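Local coordinates for gene product PA4716 (Pseudomonas aeruginosa, PDB 1U0K), which is of unknown function but is probably an isomerase, perhaps an epimerase, of the PhzF family, at residues A[37-51]-A[64-78]. Residues are numbered along the deposited sequence; the frame is centred on the assembly and turned at random.
Sequences MQAWTRELRQFESIF and RIFTLEEELPFAGHP
F66 and T41 meet where helix 34-44 lies across the hairpin of strands 48-54 and 60-67, a compact example of a sheet whose two faces do different work. The face carrying S49, F51, R64 and F66 is the tight one. T41 OG1 sits 3.3 Å from F66 CB while donating to M37 O, and M37, a selenomethionine, bears on the F66 ring with CB, 3.6 Å from F66 CE1, its selenium lying obliquely in a Met-aromatic contact. F51 and F66 stand nearly perpendicular (88°), and F26 stacks on F51. Paired backbone bonds join S49 with F66 and F51 with R64, the shortest being F51 N to R64 O at 2.8 Å. R64, bent at chi2 and chi3, lays one guanidinium face against the M37 selenium and grips E71 side-on, NE to OE2 at 2.7 Å; D34 takes a second branch.

Beyond the strands the contact opens to solvent at E69 and E70, which are exposed. R42, its chain extended from CG to NE, brings two nitrogens to the single acceptor L68 O, which lies in the guanidinium plane, NE at 2.9 Å. A water links F47 O to L68 N where the strands part, and T67 OG1 accepts from the backbone N of E69 and E70, turning the chain through an ST motif.

On the face of E48, I50 and I65 lies a predicted active-site residue, E48 itself. Extended beyond CG (chi2 -179°), it sends OE2 to 3.1 Å from I65 CG2 and OE1 to 3.3 Å from P78 CG, with H77 close by and a water bonded to H77 N and, weakly, to OE1. Aliphatic carbons and H77 thus set the position of the carboxylate at the hairpin's edge, a placement compatible with the isomerase chemistry expected of this family.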
loop_
_atom_site.group_PDB
_atom_site.type_symbol
_atom_site.label_atom_id
_atom_site.label_comp_id
_atom_site.label_asym_id
_atom_site.label_seq_id
_atom_site.Cartn_x
_atom_site.Cartn_y
_atom_site.Cartn_z
HETATM N N MSE A 37 4.744 4.977 15.051
HETATM C CA MSE A 37 5.572 4.456 13.975
HETATM C C MSE A 37 4.759 3.470 13.125
HETATM O O MSE A 37 4.761 3.548 11.896
HETATM C CB MSE A 37 6.823 3.782 14.531
HETATM C CG MSE A 37 7.794 4.770 15.125
HETATM SE SE MSE A 37 9.331 3.839 15.863
HETATM C CE MSE A 37 10.100 5.227 16.968
ATOM N N GLN A 38 4.024 2.565 13.767
ATOM C CA GLN A 38 3.185 1.636 13.023
ATOM C C GLN A 38 2.097 2.366 12.252
ATOM O O GLN A 38 1.795 1.996 11.113
ATOM C CB GLN A 38 2.567 0.569 13.940
ATOM C CG GLN A 38 1.730 -0.470 13.204
ATOM C CD GLN A 38 2.523 -1.331 12.255
ATOM O OE1 GLN A 38 2.633 -1.031 11.049
ATOM N NE2 GLN A 38 3.101 -2.387 12.779
ATOM N N ALA A 39 1.522 3.396 12.853
ATOM C CA ALA A 39 0.444 4.154 12.219
ATOM C C ALA A 39 0.966 4.936 11.008
ATOM O O ALA A 39 0.285 5.009 9.992
ATOM C CB ALA A 39 -0.237 5.072 13.210
ATOM N N TRP A 40 2.161 5.519 11.118
ATOM C CA TRP A 40 2.777 6.248 9.996
ATOM C C TRP A 40 3.144 5.290 8.873
ATOM O O TRP A 40 3.047 5.638 7.696
ATOM C CB TRP A 40 4.016 7.048 10.446
ATOM C CG TRP A 40 3.714 8.431 10.847
ATOM C CD1 TRP A 40 3.709 8.942 12.105
ATOM C CD2 TRP A 40 3.311 9.489 9.983
ATOM N NE1 TRP A 40 3.366 10.272 12.073
ATOM C CE2 TRP A 40 3.110 10.630 10.777
ATOM C CE3 TRP A 40 3.127 9.599 8.602
ATOM C CZ2 TRP A 40 2.724 11.860 10.237
ATOM C CZ3 TRP A 40 2.732 10.820 8.070
ATOM C CH2 TRP A 40 2.537 11.926 8.885
ATOM N N THR A 41 3.558 4.074 9.212
ATOM C CA THR A 41 3.869 3.069 8.197
ATOM C C THR A 41 2.605 2.771 7.380
ATOM O O THR A 41 2.647 2.687 6.149
ATOM C CB THR A 41 4.422 1.805 8.880
ATOM O OG1 THR A 41 5.645 2.131 9.569
ATOM C CG2 THR A 41 4.829 0.760 7.850
ATOM N N ARG A 42 1.477 2.624 8.067
ATOM C CA ARG A 42 0.193 2.370 7.411
ATOM C C ARG A 42 -0.273 3.585 6.616
ATOM O O ARG A 42 -0.921 3.441 5.574
ATOM C CB ARG A 42 -0.847 1.941 8.438
ATOM C CG ARG A 42 -0.624 0.523 8.891
ATOM C CD ARG A 42 -1.326 0.155 10.176
ATOM N NE ARG A 42 -0.978 -1.217 10.524
ATOM C CZ ARG A 42 -1.244 -1.799 11.689
ATOM N NH1 ARG A 42 -1.880 -1.141 12.646
ATOM N NH2 ARG A 42 -0.872 -3.054 11.892
ATOM N N GLU A 43 0.064 4.776 7.093
ATOM C CA GLU A 43 -0.255 6.011 6.376
ATOM C C GLU A 43 0.437 6.058 5.014
ATOM O O GLU A 43 -0.205 6.339 4.001
ATOM C CB GLU A 43 0.173 7.224 7.196
ATOM C CG GLU A 43 -0.234 8.562 6.614
ATOM C CD GLU A 43 -1.718 8.808 6.665
ATOM O OE1 GLU A 43 -2.185 9.654 5.887
ATOM O OE2 GLU A 43 -2.421 8.198 7.507
ATOM N N LEU A 44 1.733 5.778 4.985
ATOM C CA LEU A 44 2.514 5.983 3.776
ATOM C C LEU A 44 2.427 4.818 2.795
ATOM O O LEU A 44 2.716 4.993 1.613
ATOM C CB LEU A 44 3.958 6.304 4.140
ATOM C CG LEU A 44 4.114 7.591 4.954
ATOM C CD1 LEU A 44 5.579 7.918 5.155
ATOM C CD2 LEU A 44 3.357 8.759 4.295
ATOM N N ARG A 45 2.030 3.636 3.273
ATOM C CA ARG A 45 1.725 2.460 2.441
ATOM C C ARG A 45 2.884 1.917 1.609
ATOM O O ARG A 45 2.683 1.105 0.703
ATOM C CB ARG A 45 0.486 2.728 1.578
ATOM C CG ARG A 45 -0.721 3.018 2.429
ATOM C CD ARG A 45 -1.867 3.577 1.657
ATOM N NE ARG A 45 -2.397 2.620 0.700
ATOM C CZ ARG A 45 -3.368 1.758 0.944
ATOM N NH1 ARG A 45 -3.908 1.683 2.151
ATOM N NH2 ARG A 45 -3.799 0.957 -0.028
ATOM N N GLN A 46 4.106 2.326 1.935
ATOM C CA GLN A 46 5.274 1.678 1.378
ATOM C C GLN A 46 5.411 0.312 2.053
ATOM O O GLN A 46 4.985 0.154 3.199
ATOM C CB GLN A 46 6.509 2.554 1.605
ATOM C CG GLN A 46 6.333 3.956 1.052
ATOM C CD GLN A 46 6.088 3.958 -0.453
ATOM O OE1 GLN A 46 6.883 3.406 -1.209
ATOM N NE2 GLN A 46 4.979 4.573 -0.888
ATOM N N PHE A 47 5.958 -0.659 1.347
ATOM C CA PHE A 47 6.020 -2.034 1.858
ATOM C C PHE A 47 6.708 -2.025 3.230
ATOM O O PHE A 47 6.290 -2.734 4.138
ATOM C CB PHE A 47 6.728 -2.974 0.882
ATOM C CG PHE A 47 6.446 -4.441 1.125
ATOM C CD1 PHE A 47 5.452 -5.109 0.408
ATOM C CD2 PHE A 47 7.171 -5.152 2.068
ATOM C CE1 PHE A 47 5.197 -6.468 0.629
ATOM C CE2 PHE A 47 6.909 -6.510 2.299
ATOM C CZ PHE A 47 5.928 -7.158 1.584
ATOM N N GLU A 48 7.752 -1.220 3.359
ATOM C CA GLU A 48 8.362 -0.925 4.657
ATOM C C GLU A 48 8.610 0.568 4.815
ATOM O O GLU A 48 8.829 1.273 3.826
ATOM C CB GLU A 48 9.683 -1.683 4.811
ATOM C CG GLU A 48 9.487 -3.177 4.943
ATOM C CD GLU A 48 10.771 -3.950 5.110
ATOM O OE1 GLU A 48 11.539 -4.055 4.142
ATOM O OE2 GLU A 48 11.003 -4.480 6.217
ATOM N N SER A 49 8.508 1.036 6.056
ATOM C CA SER A 49 9.044 2.334 6.480
ATOM C C SER A 49 10.134 2.080 7.523
ATOM O O SER A 49 10.071 1.113 8.274
ATOM C CB SER A 49 7.972 3.244 7.081
ATOM O OG SER A 49 7.062 3.731 6.101
ATOM N N ILE A 50 11.129 2.962 7.558
ATOM C CA ILE A 50 12.201 2.890 8.550
ATOM C C ILE A 50 12.288 4.210 9.297
ATOM O O ILE A 50 12.145 5.288 8.707
ATOM C CB ILE A 50 13.568 2.492 7.899
ATOM C CG1 ILE A 50 14.685 2.477 8.944
ATOM C CG2 ILE A 50 13.926 3.391 6.717
ATOM C CD1 ILE A 50 15.901 1.727 8.516
ATOM N N PHE A 51 12.507 4.098 10.601
ATOM C CA PHE A 51 12.510 5.220 11.538
ATOM C C PHE A 51 13.874 5.263 12.204
ATOM O O PHE A 51 14.297 4.269 12.782
ATOM C CB PHE A 51 11.397 5.034 12.580
ATOM C CG PHE A 51 10.019 5.009 11.979
ATOM C CD1 PHE A 51 9.513 3.829 11.450
ATOM C CD2 PHE A 51 9.245 6.161 11.900
ATOM C CE1 PHE A 51 8.273 3.803 10.850
ATOM C CE2 PHE A 51 8.002 6.131 11.284
ATOM C CZ PHE A 51 7.520 4.945 10.767
ATOM N N ARG A 64 14.267 1.404 13.414
ATOM C CA ARG A 64 13.091 0.580 13.611
ATOM C C ARG A 64 12.450 0.429 12.232
ATOM O O ARG A 64 12.234 1.428 11.540
ATOM C CB ARG A 64 12.099 1.241 14.573
ATOM C CG ARG A 64 12.639 1.647 15.948
ATOM C CD ARG A 64 12.773 0.517 16.924
ATOM N NE ARG A 64 11.513 -0.134 17.278
ATOM C CZ ARG A 64 10.649 0.288 18.191
ATOM N NH1 ARG A 64 10.832 1.417 18.859
ATOM N NH2 ARG A 64 9.569 -0.440 18.425
ATOM N N ILE A 65 12.187 -0.810 11.833
ATOM C CA ILE A 65 11.603 -1.116 10.529
ATOM C C ILE A 65 10.246 -1.754 10.715
ATOM O O ILE A 65 10.095 -2.685 11.498
ATOM C CB ILE A 65 12.507 -2.070 9.716
ATOM C CG1 ILE A 65 13.882 -1.454 9.455
ATOM C CG2 ILE A 65 11.842 -2.434 8.409
ATOM C CD1 ILE A 65 14.911 -2.450 8.945
ATOM N N PHE A 66 9.250 -1.235 10.001
ATOM C CA PHE A 66 7.901 -1.764 10.037
ATOM C C PHE A 66 7.387 -2.079 8.650
ATOM O O PHE A 66 7.622 -1.329 7.700
ATOM C CB PHE A 66 6.940 -0.758 10.652
ATOM C CG PHE A 66 7.173 -0.493 12.110
ATOM C CD1 PHE A 66 8.187 0.348 12.516
ATOM C CD2 PHE A 66 6.341 -1.057 13.066
ATOM C CE1 PHE A 66 8.385 0.592 13.867
ATOM C CE2 PHE A 66 6.543 -0.818 14.417
ATOM C CZ PHE A 66 7.563 0.003 14.811
ATOM N N THR A 67 6.644 -3.177 8.551
ATOM C CA THR A 67 5.724 -3.376 7.434
ATOM C C THR A 67 4.348 -2.880 7.855
ATOM O O THR A 67 4.149 -2.452 8.976
ATOM C CB THR A 67 5.627 -4.850 7.012
ATOM O OG1 THR A 67 5.001 -5.595 8.062
ATOM C CG2 THR A 67 6.970 -5.474 6.788
ATOM N N LEU A 68 3.371 -2.983 6.967
ATOM C CA LEU A 68 2.019 -2.601 7.331
ATOM C C LEU A 68 1.432 -3.573 8.351
ATOM O O LEU A 68 0.450 -3.247 9.004
ATOM C CB LEU A 68 1.114 -2.481 6.096
ATOM C CG LEU A 68 1.110 -1.062 5.527
ATOM C CD1 LEU A 68 2.373 -0.771 4.760
ATOM C CD2 LEU A 68 -0.099 -0.816 4.652
ATOM N N GLU A 69 2.042 -4.747 8.497
ATOM C CA GLU A 69 1.548 -5.758 9.440
ATOM C C GLU A 69 2.172 -5.649 10.828
ATOM O O GLU A 69 1.467 -5.783 11.837
ATOM C CB GLU A 69 1.780 -7.160 8.865
ATOM C CG GLU A 69 0.768 -7.551 7.792
ATOM C CD GLU A 69 1.191 -7.211 6.376
ATOM O OE1 GLU A 69 2.044 -6.315 6.178
ATOM O OE2 GLU A 69 0.650 -7.851 5.443
ATOM N N GLU A 70 3.477 -5.406 10.891
ATOM C CA GLU A 70 4.221 -5.575 12.142
ATOM C C GLU A 70 5.616 -4.965 12.059
ATOM O O GLU A 70 6.100 -4.647 10.981
ATOM C CB GLU A 70 4.371 -7.077 12.426
ATOM C CG GLU A 70 5.283 -7.783 11.415
ATOM C CD GLU A 70 5.038 -9.275 11.299
ATOM O OE1 GLU A 70 5.236 -9.840 10.184
ATOM O OE2 GLU A 70 4.659 -9.871 12.330
ATOM N N GLU A 71 6.284 -4.873 13.203
ATOM C CA GLU A 71 7.697 -4.535 13.230
ATOM C C GLU A 71 8.547 -5.736 12.794
ATOM O O GLU A 71 8.252 -6.873 13.164
ATOM C CB GLU A 71 8.109 -4.067 14.627
ATOM C CG GLU A 71 9.516 -3.514 14.630
ATOM C CD GLU A 71 9.946 -2.955 15.964
ATOM O OE1 GLU A 71 9.126 -2.949 16.906
ATOM O OE2 GLU A 71 11.106 -2.514 16.042
ATOM N N LEU A 72 9.588 -5.468 12.011
ATOM C CA LEU A 72 10.586 -6.444 11.577
ATOM C C LEU A 72 11.978 -5.899 11.897
ATOM O O LEU A 72 12.619 -5.271 11.040
ATOM C CB LEU A 72 10.492 -6.677 10.063
ATOM C CG LEU A 72 9.294 -7.473 9.546
ATOM C CD1 LEU A 72 9.461 -7.669 8.065
ATOM C CD2 LEU A 72 9.147 -8.805 10.247
ATOM N N PRO A 73 12.454 -6.117 13.109
ATOM C CA PRO A 73 13.784 -5.638 13.523
ATOM C C PRO A 73 15.000 -6.421 12.962
ATOM O O PRO A 73 15.924 -6.726 13.707
ATOM C CB PRO A 73 13.705 -5.733 15.054
ATOM C CG PRO A 73 12.823 -6.911 15.287
ATOM C CD PRO A 73 11.758 -6.810 14.209
ATOM N N PHE A 74 15.023 -6.688 11.659
ATOM C CA PHE A 74 16.102 -7.460 11.044
ATOM C C PHE A 74 16.707 -6.785 9.821
ATOM O O PHE A 74 16.033 -6.020 9.115
ATOM C CB PHE A 74 15.583 -8.862 10.697
ATOM C CG PHE A 74 14.672 -9.433 11.743
ATOM C CD1 PHE A 74 13.296 -9.345 11.614
ATOM C CD2 PHE A 74 15.197 -10.015 12.887
ATOM C CE1 PHE A 74 12.461 -9.853 12.591
ATOM C CE2 PHE A 74 14.368 -10.526 13.864
ATOM C CZ PHE A 74 13.000 -10.445 13.719
ATOM N N ALA A 75 17.989 -7.076 9.573
ATOM C CA ALA A 75 18.731 -6.497 8.459
ATOM C C ALA A 75 17.935 -6.610 7.155
ATOM O O ALA A 75 17.472 -7.700 6.818
ATOM C CB ALA A 75 20.092 -7.189 8.318
ATOM N N GLY A 76 17.752 -5.485 6.457
ATOM C CA GLY A 76 17.004 -5.443 5.194
ATOM C C GLY A 76 17.341 -4.211 4.360
ATOM O O GLY A 76 18.084 -3.345 4.830
ATOM N N HIS A 77 16.770 -4.106 3.151
ATOM C CA HIS A 77 16.990 -2.956 2.252
ATOM C C HIS A 77 16.498 -1.548 2.726
ATOM O O HIS A 77 16.940 -0.539 2.177
ATOM C CB HIS A 77 16.410 -3.232 0.867
ATOM C CG HIS A 77 14.924 -3.212 0.852
ATOM N ND1 HIS A 77 14.168 -4.252 1.347
ATOM C CD2 HIS A 77 14.050 -2.245 0.494
ATOM C CE1 HIS A 77 12.890 -3.933 1.271
ATOM N NE2 HIS A 77 12.792 -2.720 0.761
ATOM N N PRO A 78 15.591 -1.436 3.696
ATOM C CA PRO A 78 15.388 -0.126 4.332
ATOM C C PRO A 78 16.691 0.459 4.873
ATOM O O PRO A 78 16.833 1.675 4.911
ATOM C CB PRO A 78 14.404 -0.433 5.456
ATOM C CG PRO A 78 13.613 -1.556 4.910
ATOM C CD PRO A 78 14.652 -2.434 4.247
HETATM O O HOH W 1 3.875 -3.970 4.183
HETATM O O HOH W 2 14.340 -6.013 3.450
#